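Local coordinates for peptide ABC transporter, peptide-binding protein (Thermus thermophilus, PDB 2D5W), which binds an oligopeptide, a pentapeptide in this crystal, and probably hands such peptides to an ABC transporter for uptake, at residues A[30-33]-A[34-37]; A[23-26]-A[27-31]; A[268-271]-A[272-276]. All blocks are in the same frame, centred on the assembly; numbering follows the deposited sequence.

Contact 1 of 3, residues A[30-33]-A[34-37]; sequences QAIK and SEIE
K33 reaches forward along helix 31-40 to E37, one turn on. Beyond CB, CG lies anti to the backbone N (chi1 176°) and comes within 3.7 Å of E37 OE1. The chain runs extended until its last torsion, chi4 -87°, which bends the ammonium aside. CE is also 3.7 Å from E37 OE1, which touches the stem where the two side chains cross at a slant; NZ reaches the same oxygen only as a long salt bridge of 3.9 Å. A water closes the gap, accepting from K33 NZ at 2.8 Å and donating to E37 OE2 at 3.1 Å. NZ is held further by the carbonyl of S28 and the carboxylate of D22, while A20 N binds E37 OE1. On another side of the helix I32 CG1 packs 3.9 Å from I36 CD1, both residues facing Y249 of strand 246-251. Regular i to i+4 backbone bonds begin with S34 N to the carbonyl of N-cap Q30. With an alanine in place of E37, the bridging water and A20 N would probably each lose an acceptor. The ammonium is shared among several oxygens, its charge probably balanced more by D22 than by E37.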
# COMPACT_ATOMS: atom_id res chain seq x y z
N GLN A 30 -2.51 -5.12 1.39
CA GLN A 30 -3.32 -4.66 0.27
C GLN A 30 -3.95 -3.31 0.54
O GLN A 30 -4.46 -3.06 1.64
CB GLN A 30 -4.46 -5.64 0.00
CG GLN A 30 -4.09 -6.95 -0.63
CD GLN A 30 -5.20 -7.96 -0.46
OE1 GLN A 30 -5.42 -8.48 0.64
NE2 GLN A 30 -5.94 -8.22 -1.53
N ALA A 31 -3.95 -2.45 -0.46
CA ALA A 31 -4.57 -1.14 -0.33
C ALA A 31 -6.06 -1.30 -0.01
O ALA A 31 -6.59 -0.55 0.80
CB ALA A 31 -4.40 -0.35 -1.62
N ILE A 32 -6.72 -2.27 -0.62
CA ILE A 32 -8.15 -2.44 -0.35
C ILE A 32 -8.41 -2.80 1.11
O ILE A 32 -9.39 -2.35 1.70
CB ILE A 32 -8.81 -3.49 -1.32
CG1 ILE A 32 -10.32 -3.58 -1.05
CG2 ILE A 32 -8.16 -4.86 -1.15
CD1 ILE A 32 -11.07 -2.28 -1.25
N LYS A 33 -7.52 -3.60 1.69
CA LYS A 33 -7.65 -3.99 3.09
C LYS A 33 -7.54 -2.75 3.99
O LYS A 33 -8.34 -2.56 4.90
CB LYS A 33 -6.56 -5.01 3.43
CG LYS A 33 -6.49 -5.46 4.89
CD LYS A 33 -5.49 -6.60 5.01
CE LYS A 33 -5.20 -6.99 6.45
NZ LYS A 33 -4.12 -6.16 7.06
N SER A 34 -6.55 -1.90 3.73
CA SER A 34 -6.37 -0.70 4.52
C SER A 34 -7.55 0.27 4.38
O SER A 34 -7.97 0.88 5.36
CB SER A 34 -5.08 0.01 4.14
OG SER A 34 -3.97 -0.65 4.71
N GLU A 35 -8.08 0.40 3.17
CA GLU A 35 -9.20 1.31 2.96
C GLU A 35 -10.42 0.85 3.76
O GLU A 35 -11.04 1.64 4.47
CB GLU A 35 -9.56 1.36 1.48
CG GLU A 35 -10.64 2.38 1.17
CD GLU A 35 -11.11 2.28 -0.27
OE1 GLU A 35 -12.04 1.50 -0.53
OE2 GLU A 35 -10.54 2.98 -1.13
N ILE A 36 -10.75 -0.43 3.65
CA ILE A 36 -11.89 -0.98 4.36
C ILE A 36 -11.71 -0.84 5.87
O ILE A 36 -12.65 -0.51 6.60
CB ILE A 36 -12.10 -2.46 4.01
CG1 ILE A 36 -12.58 -2.57 2.56
CG2 ILE A 36 -13.10 -3.12 4.96
CD1 ILE A 36 -12.67 -3.99 2.05
N GLU A 37 -10.49 -1.08 6.34
CA GLU A 37 -10.24 -0.99 7.77
C GLU A 37 -10.41 0.39 8.37
O GLU A 37 -10.53 0.52 9.58
CB GLU A 37 -8.88 -1.60 8.10
CG GLU A 37 -8.93 -3.12 7.98
CD GLU A 37 -7.65 -3.80 8.37
OE1 GLU A 37 -7.63 -5.05 8.37
OE2 GLU A 37 -6.66 -3.10 8.66
O HOH W 1 -4.39 -3.43 6.57

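Contact 2 of 3, residues A[23-26]-A[27-31]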
# COMPACT_ATOMS: atom_id res chain seq x y z
N PHE A 23 -3.15 -6.76 12.21
CA PHE A 23 -2.90 -5.35 12.47
C PHE A 23 -1.53 -4.77 12.15
O PHE A 23 -1.38 -3.55 12.12
CB PHE A 23 -3.37 -4.98 13.89
CG PHE A 23 -2.55 -5.57 15.00
CD1 PHE A 23 -1.35 -4.99 15.39
CD2 PHE A 23 -3.01 -6.68 15.71
CE1 PHE A 23 -0.63 -5.49 16.47
CE2 PHE A 23 -2.30 -7.18 16.80
CZ PHE A 23 -1.10 -6.58 17.18
N LEU A 24 -0.54 -5.63 11.92
CA LEU A 24 0.78 -5.13 11.53
C LEU A 24 0.92 -5.29 10.01
O LEU A 24 1.94 -4.96 9.43
CB LEU A 24 1.90 -5.90 12.25
CG LEU A 24 2.02 -5.63 13.75
CD1 LEU A 24 3.19 -6.42 14.32
CD2 LEU A 24 2.20 -4.14 14.02
N ARG A 25 -0.14 -5.81 9.39
CA ARG A 25 -0.19 -5.98 7.94
C ARG A 25 0.90 -6.88 7.38
O ARG A 25 1.35 -6.69 6.24
CB ARG A 25 -0.15 -4.61 7.25
CG ARG A 25 -1.23 -3.67 7.76
CD ARG A 25 -1.08 -2.26 7.22
NE ARG A 25 -2.15 -1.39 7.71
CZ ARG A 25 -2.27 -0.10 7.41
NH1 ARG A 25 -1.38 0.48 6.61
NH2 ARG A 25 -3.28 0.60 7.90
N VAL A 26 1.31 -7.87 8.17
CA VAL A 26 2.37 -8.77 7.73
C VAL A 26 1.89 -9.85 6.77
O VAL A 26 2.67 -10.35 5.97
CB VAL A 26 3.09 -9.43 8.94
CG1 VAL A 26 3.57 -8.36 9.90
CG2 VAL A 26 2.16 -10.41 9.63
N ILE A 27 0.61 -10.22 6.85
CA ILE A 27 0.05 -11.22 5.95
C ILE A 27 -0.42 -10.53 4.67
O ILE A 27 -0.16 -11.00 3.56
CB ILE A 27 -1.12 -11.99 6.58
CG1 ILE A 27 -0.62 -12.74 7.82
CG2 ILE A 27 -1.73 -12.96 5.57
CD1 ILE A 27 -1.67 -13.58 8.51
N SER A 28 -1.12 -9.41 4.83
CA SER A 28 -1.58 -8.63 3.69
C SER A 28 -1.48 -7.14 3.96
O SER A 28 -1.91 -6.65 5.01
CB SER A 28 -3.03 -8.94 3.34
OG SER A 28 -3.48 -8.01 2.36
N ASN A 29 -0.90 -6.43 3.00
CA ASN A 29 -0.78 -4.99 3.09
C ASN A 29 -1.52 -4.39 1.90
O ASN A 29 -1.21 -3.29 1.44
CB ASN A 29 0.69 -4.58 3.10
CG ASN A 29 0.87 -3.11 3.38
OD1 ASN A 29 0.16 -2.54 4.20
ND2 ASN A 29 1.85 -2.50 2.72
N GLN A 30 -2.51 -5.12 1.39
CA GLN A 30 -3.32 -4.66 0.27
C GLN A 30 -3.95 -3.31 0.54
O GLN A 30 -4.46 -3.06 1.64
CB GLN A 30 -4.46 -5.64 0.00
CG GLN A 30 -4.09 -6.95 -0.63
CD GLN A 30 -5.20 -7.96 -0.46
OE1 GLN A 30 -5.42 -8.48 0.64
NE2 GLN A 30 -5.94 -8.22 -1.53
N ALA A 31 -3.95 -2.45 -0.46
CA ALA A 31 -4.57 -1.14 -0.33
C ALA A 31 -6.06 -1.30 -0.01
O ALA A 31 -6.59 -0.55 0.80
CB ALA A 31 -4.40 -0.35 -1.62
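R25 is the first residue of 23-26 to meet the segment that follows, where S28 and N29 come round against it. Its backbone takes a left-handed conformation (phi 59°), and its CB sits 3.5 Å from the carbonyl O of S28. Further out, the extended side chain passes the amide of N29 obliquely, with R25 CD 3.3 Å from N29 OD1. The guanidinium and amide planes are 28° apart, yet no hydrogen bond joins them. V26 comes next: its CG2, lying between its own N and carbonyl carbon, is 4.1 Å from I27 CG1, and both side chains pack on F193 of helix 182-194. The backbone amides of I27 and S28 are taken up by the carboxylate of D22. Past this bend S28 makes an ST turn, its OG accepting from Q30 N at 3.2 Å and donating to Q30 OE1 at 2.6 Å, on a lone pair of that oxygen. This leads the chain into helix 31-40. R25 and N29 both pack on the bound peptide. Between these two, carbon meets oxygen, and the nearby positive charge probably favours the negative end of the N29 side-chain amide, OD1, without a hydrogen bond to fix it.

Contact 3 of 3, residues A[268-271]-A[272-276]; sequences DATS and SVSLT
S271 is gripped twice by the turn that follows it. Its OG accepts from the amide N of V273 at 2.9 Å, nearly straight at 169°, and its carbonyl O takes the hydroxyl of S274, OG lying 2.7 Å away and tilted 31° from the carbonyl plane. The first bond makes S271 the head of an ST turn; its hydroxyl is placed over the next peptide because it stands anti to its own N (chi1 166°). S274 OG packs 3.5 Å from T270 CB and accepts from a water at 2.8 Å that is hydrogen-bonded to T270 OG1, 2.7 Å away. The turn ends strand 269-270, an outermost strand of the mixed sheet that holds strand 7-12, consistent with the type 2 periplasmic-binding-protein fold of its family. A269 pairs with V9 and G11, and bonds from S271 to G11 and V273 to S13 carry the pairing on beyond the strand. In the next shell, E35 of helix 31-40 binds S271 OG at OE1 and S272 OG at OE2, while V555 N holds T270 OG1. Toward the ligand, the carbonyl O of S272 accepts from a basic side chain of the bound peptide, against which V273 also packs.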
# COMPACT_ATOMS: atom_id res chain seq x y z
N ASP A 268 -23.33 2.68 -4.82
CA ASP A 268 -23.34 4.09 -4.44
C ASP A 268 -22.04 4.84 -4.69
O ASP A 268 -22.06 6.02 -5.04
CB ASP A 268 -23.71 4.24 -2.97
CG ASP A 268 -25.07 3.67 -2.65
OD1 ASP A 268 -26.05 4.03 -3.34
OD2 ASP A 268 -25.17 2.85 -1.72
N ALA A 269 -20.91 4.17 -4.49
CA ALA A 269 -19.61 4.80 -4.67
C ALA A 269 -18.56 3.74 -4.96
O ALA A 269 -18.75 2.57 -4.63
CB ALA A 269 -19.23 5.57 -3.41
N THR A 270 -17.46 4.16 -5.57
CA THR A 270 -16.40 3.21 -5.85
C THR A 270 -15.21 3.42 -4.92
O THR A 270 -14.96 4.51 -4.41
CB THR A 270 -15.93 3.31 -7.31
OG1 THR A 270 -15.59 4.66 -7.63
CG2 THR A 270 -17.03 2.82 -8.25
N SER A 271 -14.50 2.32 -4.70
CA SER A 271 -13.31 2.26 -3.86
C SER A 271 -12.11 2.84 -4.60
O SER A 271 -12.17 3.09 -5.80
CB SER A 271 -13.05 0.79 -3.52
OG SER A 271 -11.76 0.56 -2.97
N SER A 272 -11.02 3.06 -3.87
CA SER A 272 -9.79 3.53 -4.49
C SER A 272 -9.22 2.35 -5.29
O SER A 272 -8.33 2.52 -6.11
CB SER A 272 -8.78 3.99 -3.44
OG SER A 272 -8.33 2.91 -2.64
N VAL A 273 -9.74 1.15 -5.02
CA VAL A 273 -9.31 -0.06 -5.73
C VAL A 273 -10.55 -0.59 -6.45
O VAL A 273 -11.23 -1.50 -5.98
CB VAL A 273 -8.75 -1.13 -4.77
CG1 VAL A 273 -8.20 -2.30 -5.56
CG2 VAL A 273 -7.67 -0.53 -3.89
N SER A 274 -10.82 -0.01 -7.61
CA SER A 274 -12.00 -0.38 -8.38
C SER A 274 -11.76 -0.32 -9.88
O SER A 274 -11.18 -1.24 -10.46
CB SER A 274 -13.18 0.51 -7.98
OG SER A 274 -12.86 1.89 -8.10
N LEU A 275 -12.20 0.77 -10.51
CA LEU A 275 -12.07 0.97 -11.94
C LEU A 275 -10.74 1.62 -12.30
O LEU A 275 -10.16 2.35 -11.49
CB LEU A 275 -13.20 1.86 -12.45
CG LEU A 275 -14.63 1.43 -12.11
CD1 LEU A 275 -15.61 2.48 -12.60
CD2 LEU A 275 -14.92 0.07 -12.73
N THR A 276 -10.27 1.37 -13.51
CA THR A 276 -9.02 1.97 -13.94
C THR A 276 -9.33 3.28 -14.67
O THR A 276 -10.47 3.54 -15.04
CB THR A 276 -8.20 0.99 -14.81
OG1 THR A 276 -9.00 0.50 -15.89
CG2 THR A 276 -7.75 -0.19 -13.97
O HOH W 2 -13.93 4.01 -9.64

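Along the chain contact 2 comes first, a bend in the loop after strand 7-12, and runs directly into contact 1: they share Q30 and A31. K33 and S34 of the helix also turn back toward the loop, S34 OG packing 3.2 Å from R25 CZ. Each contact is local, so none encloses another. Contact 3 follows more than 230 residues later, yet returns to helix 31-40, where the carboxylate of E35 bonds to the hydroxyls of S271 and S272 as the main tie and V273 CG2 reaches A31 CB at 4.0 Å. Helix 31-40 thereby joins the loop preceding it to the end of strand 269-270, and residues from all three contacts border the bound peptide.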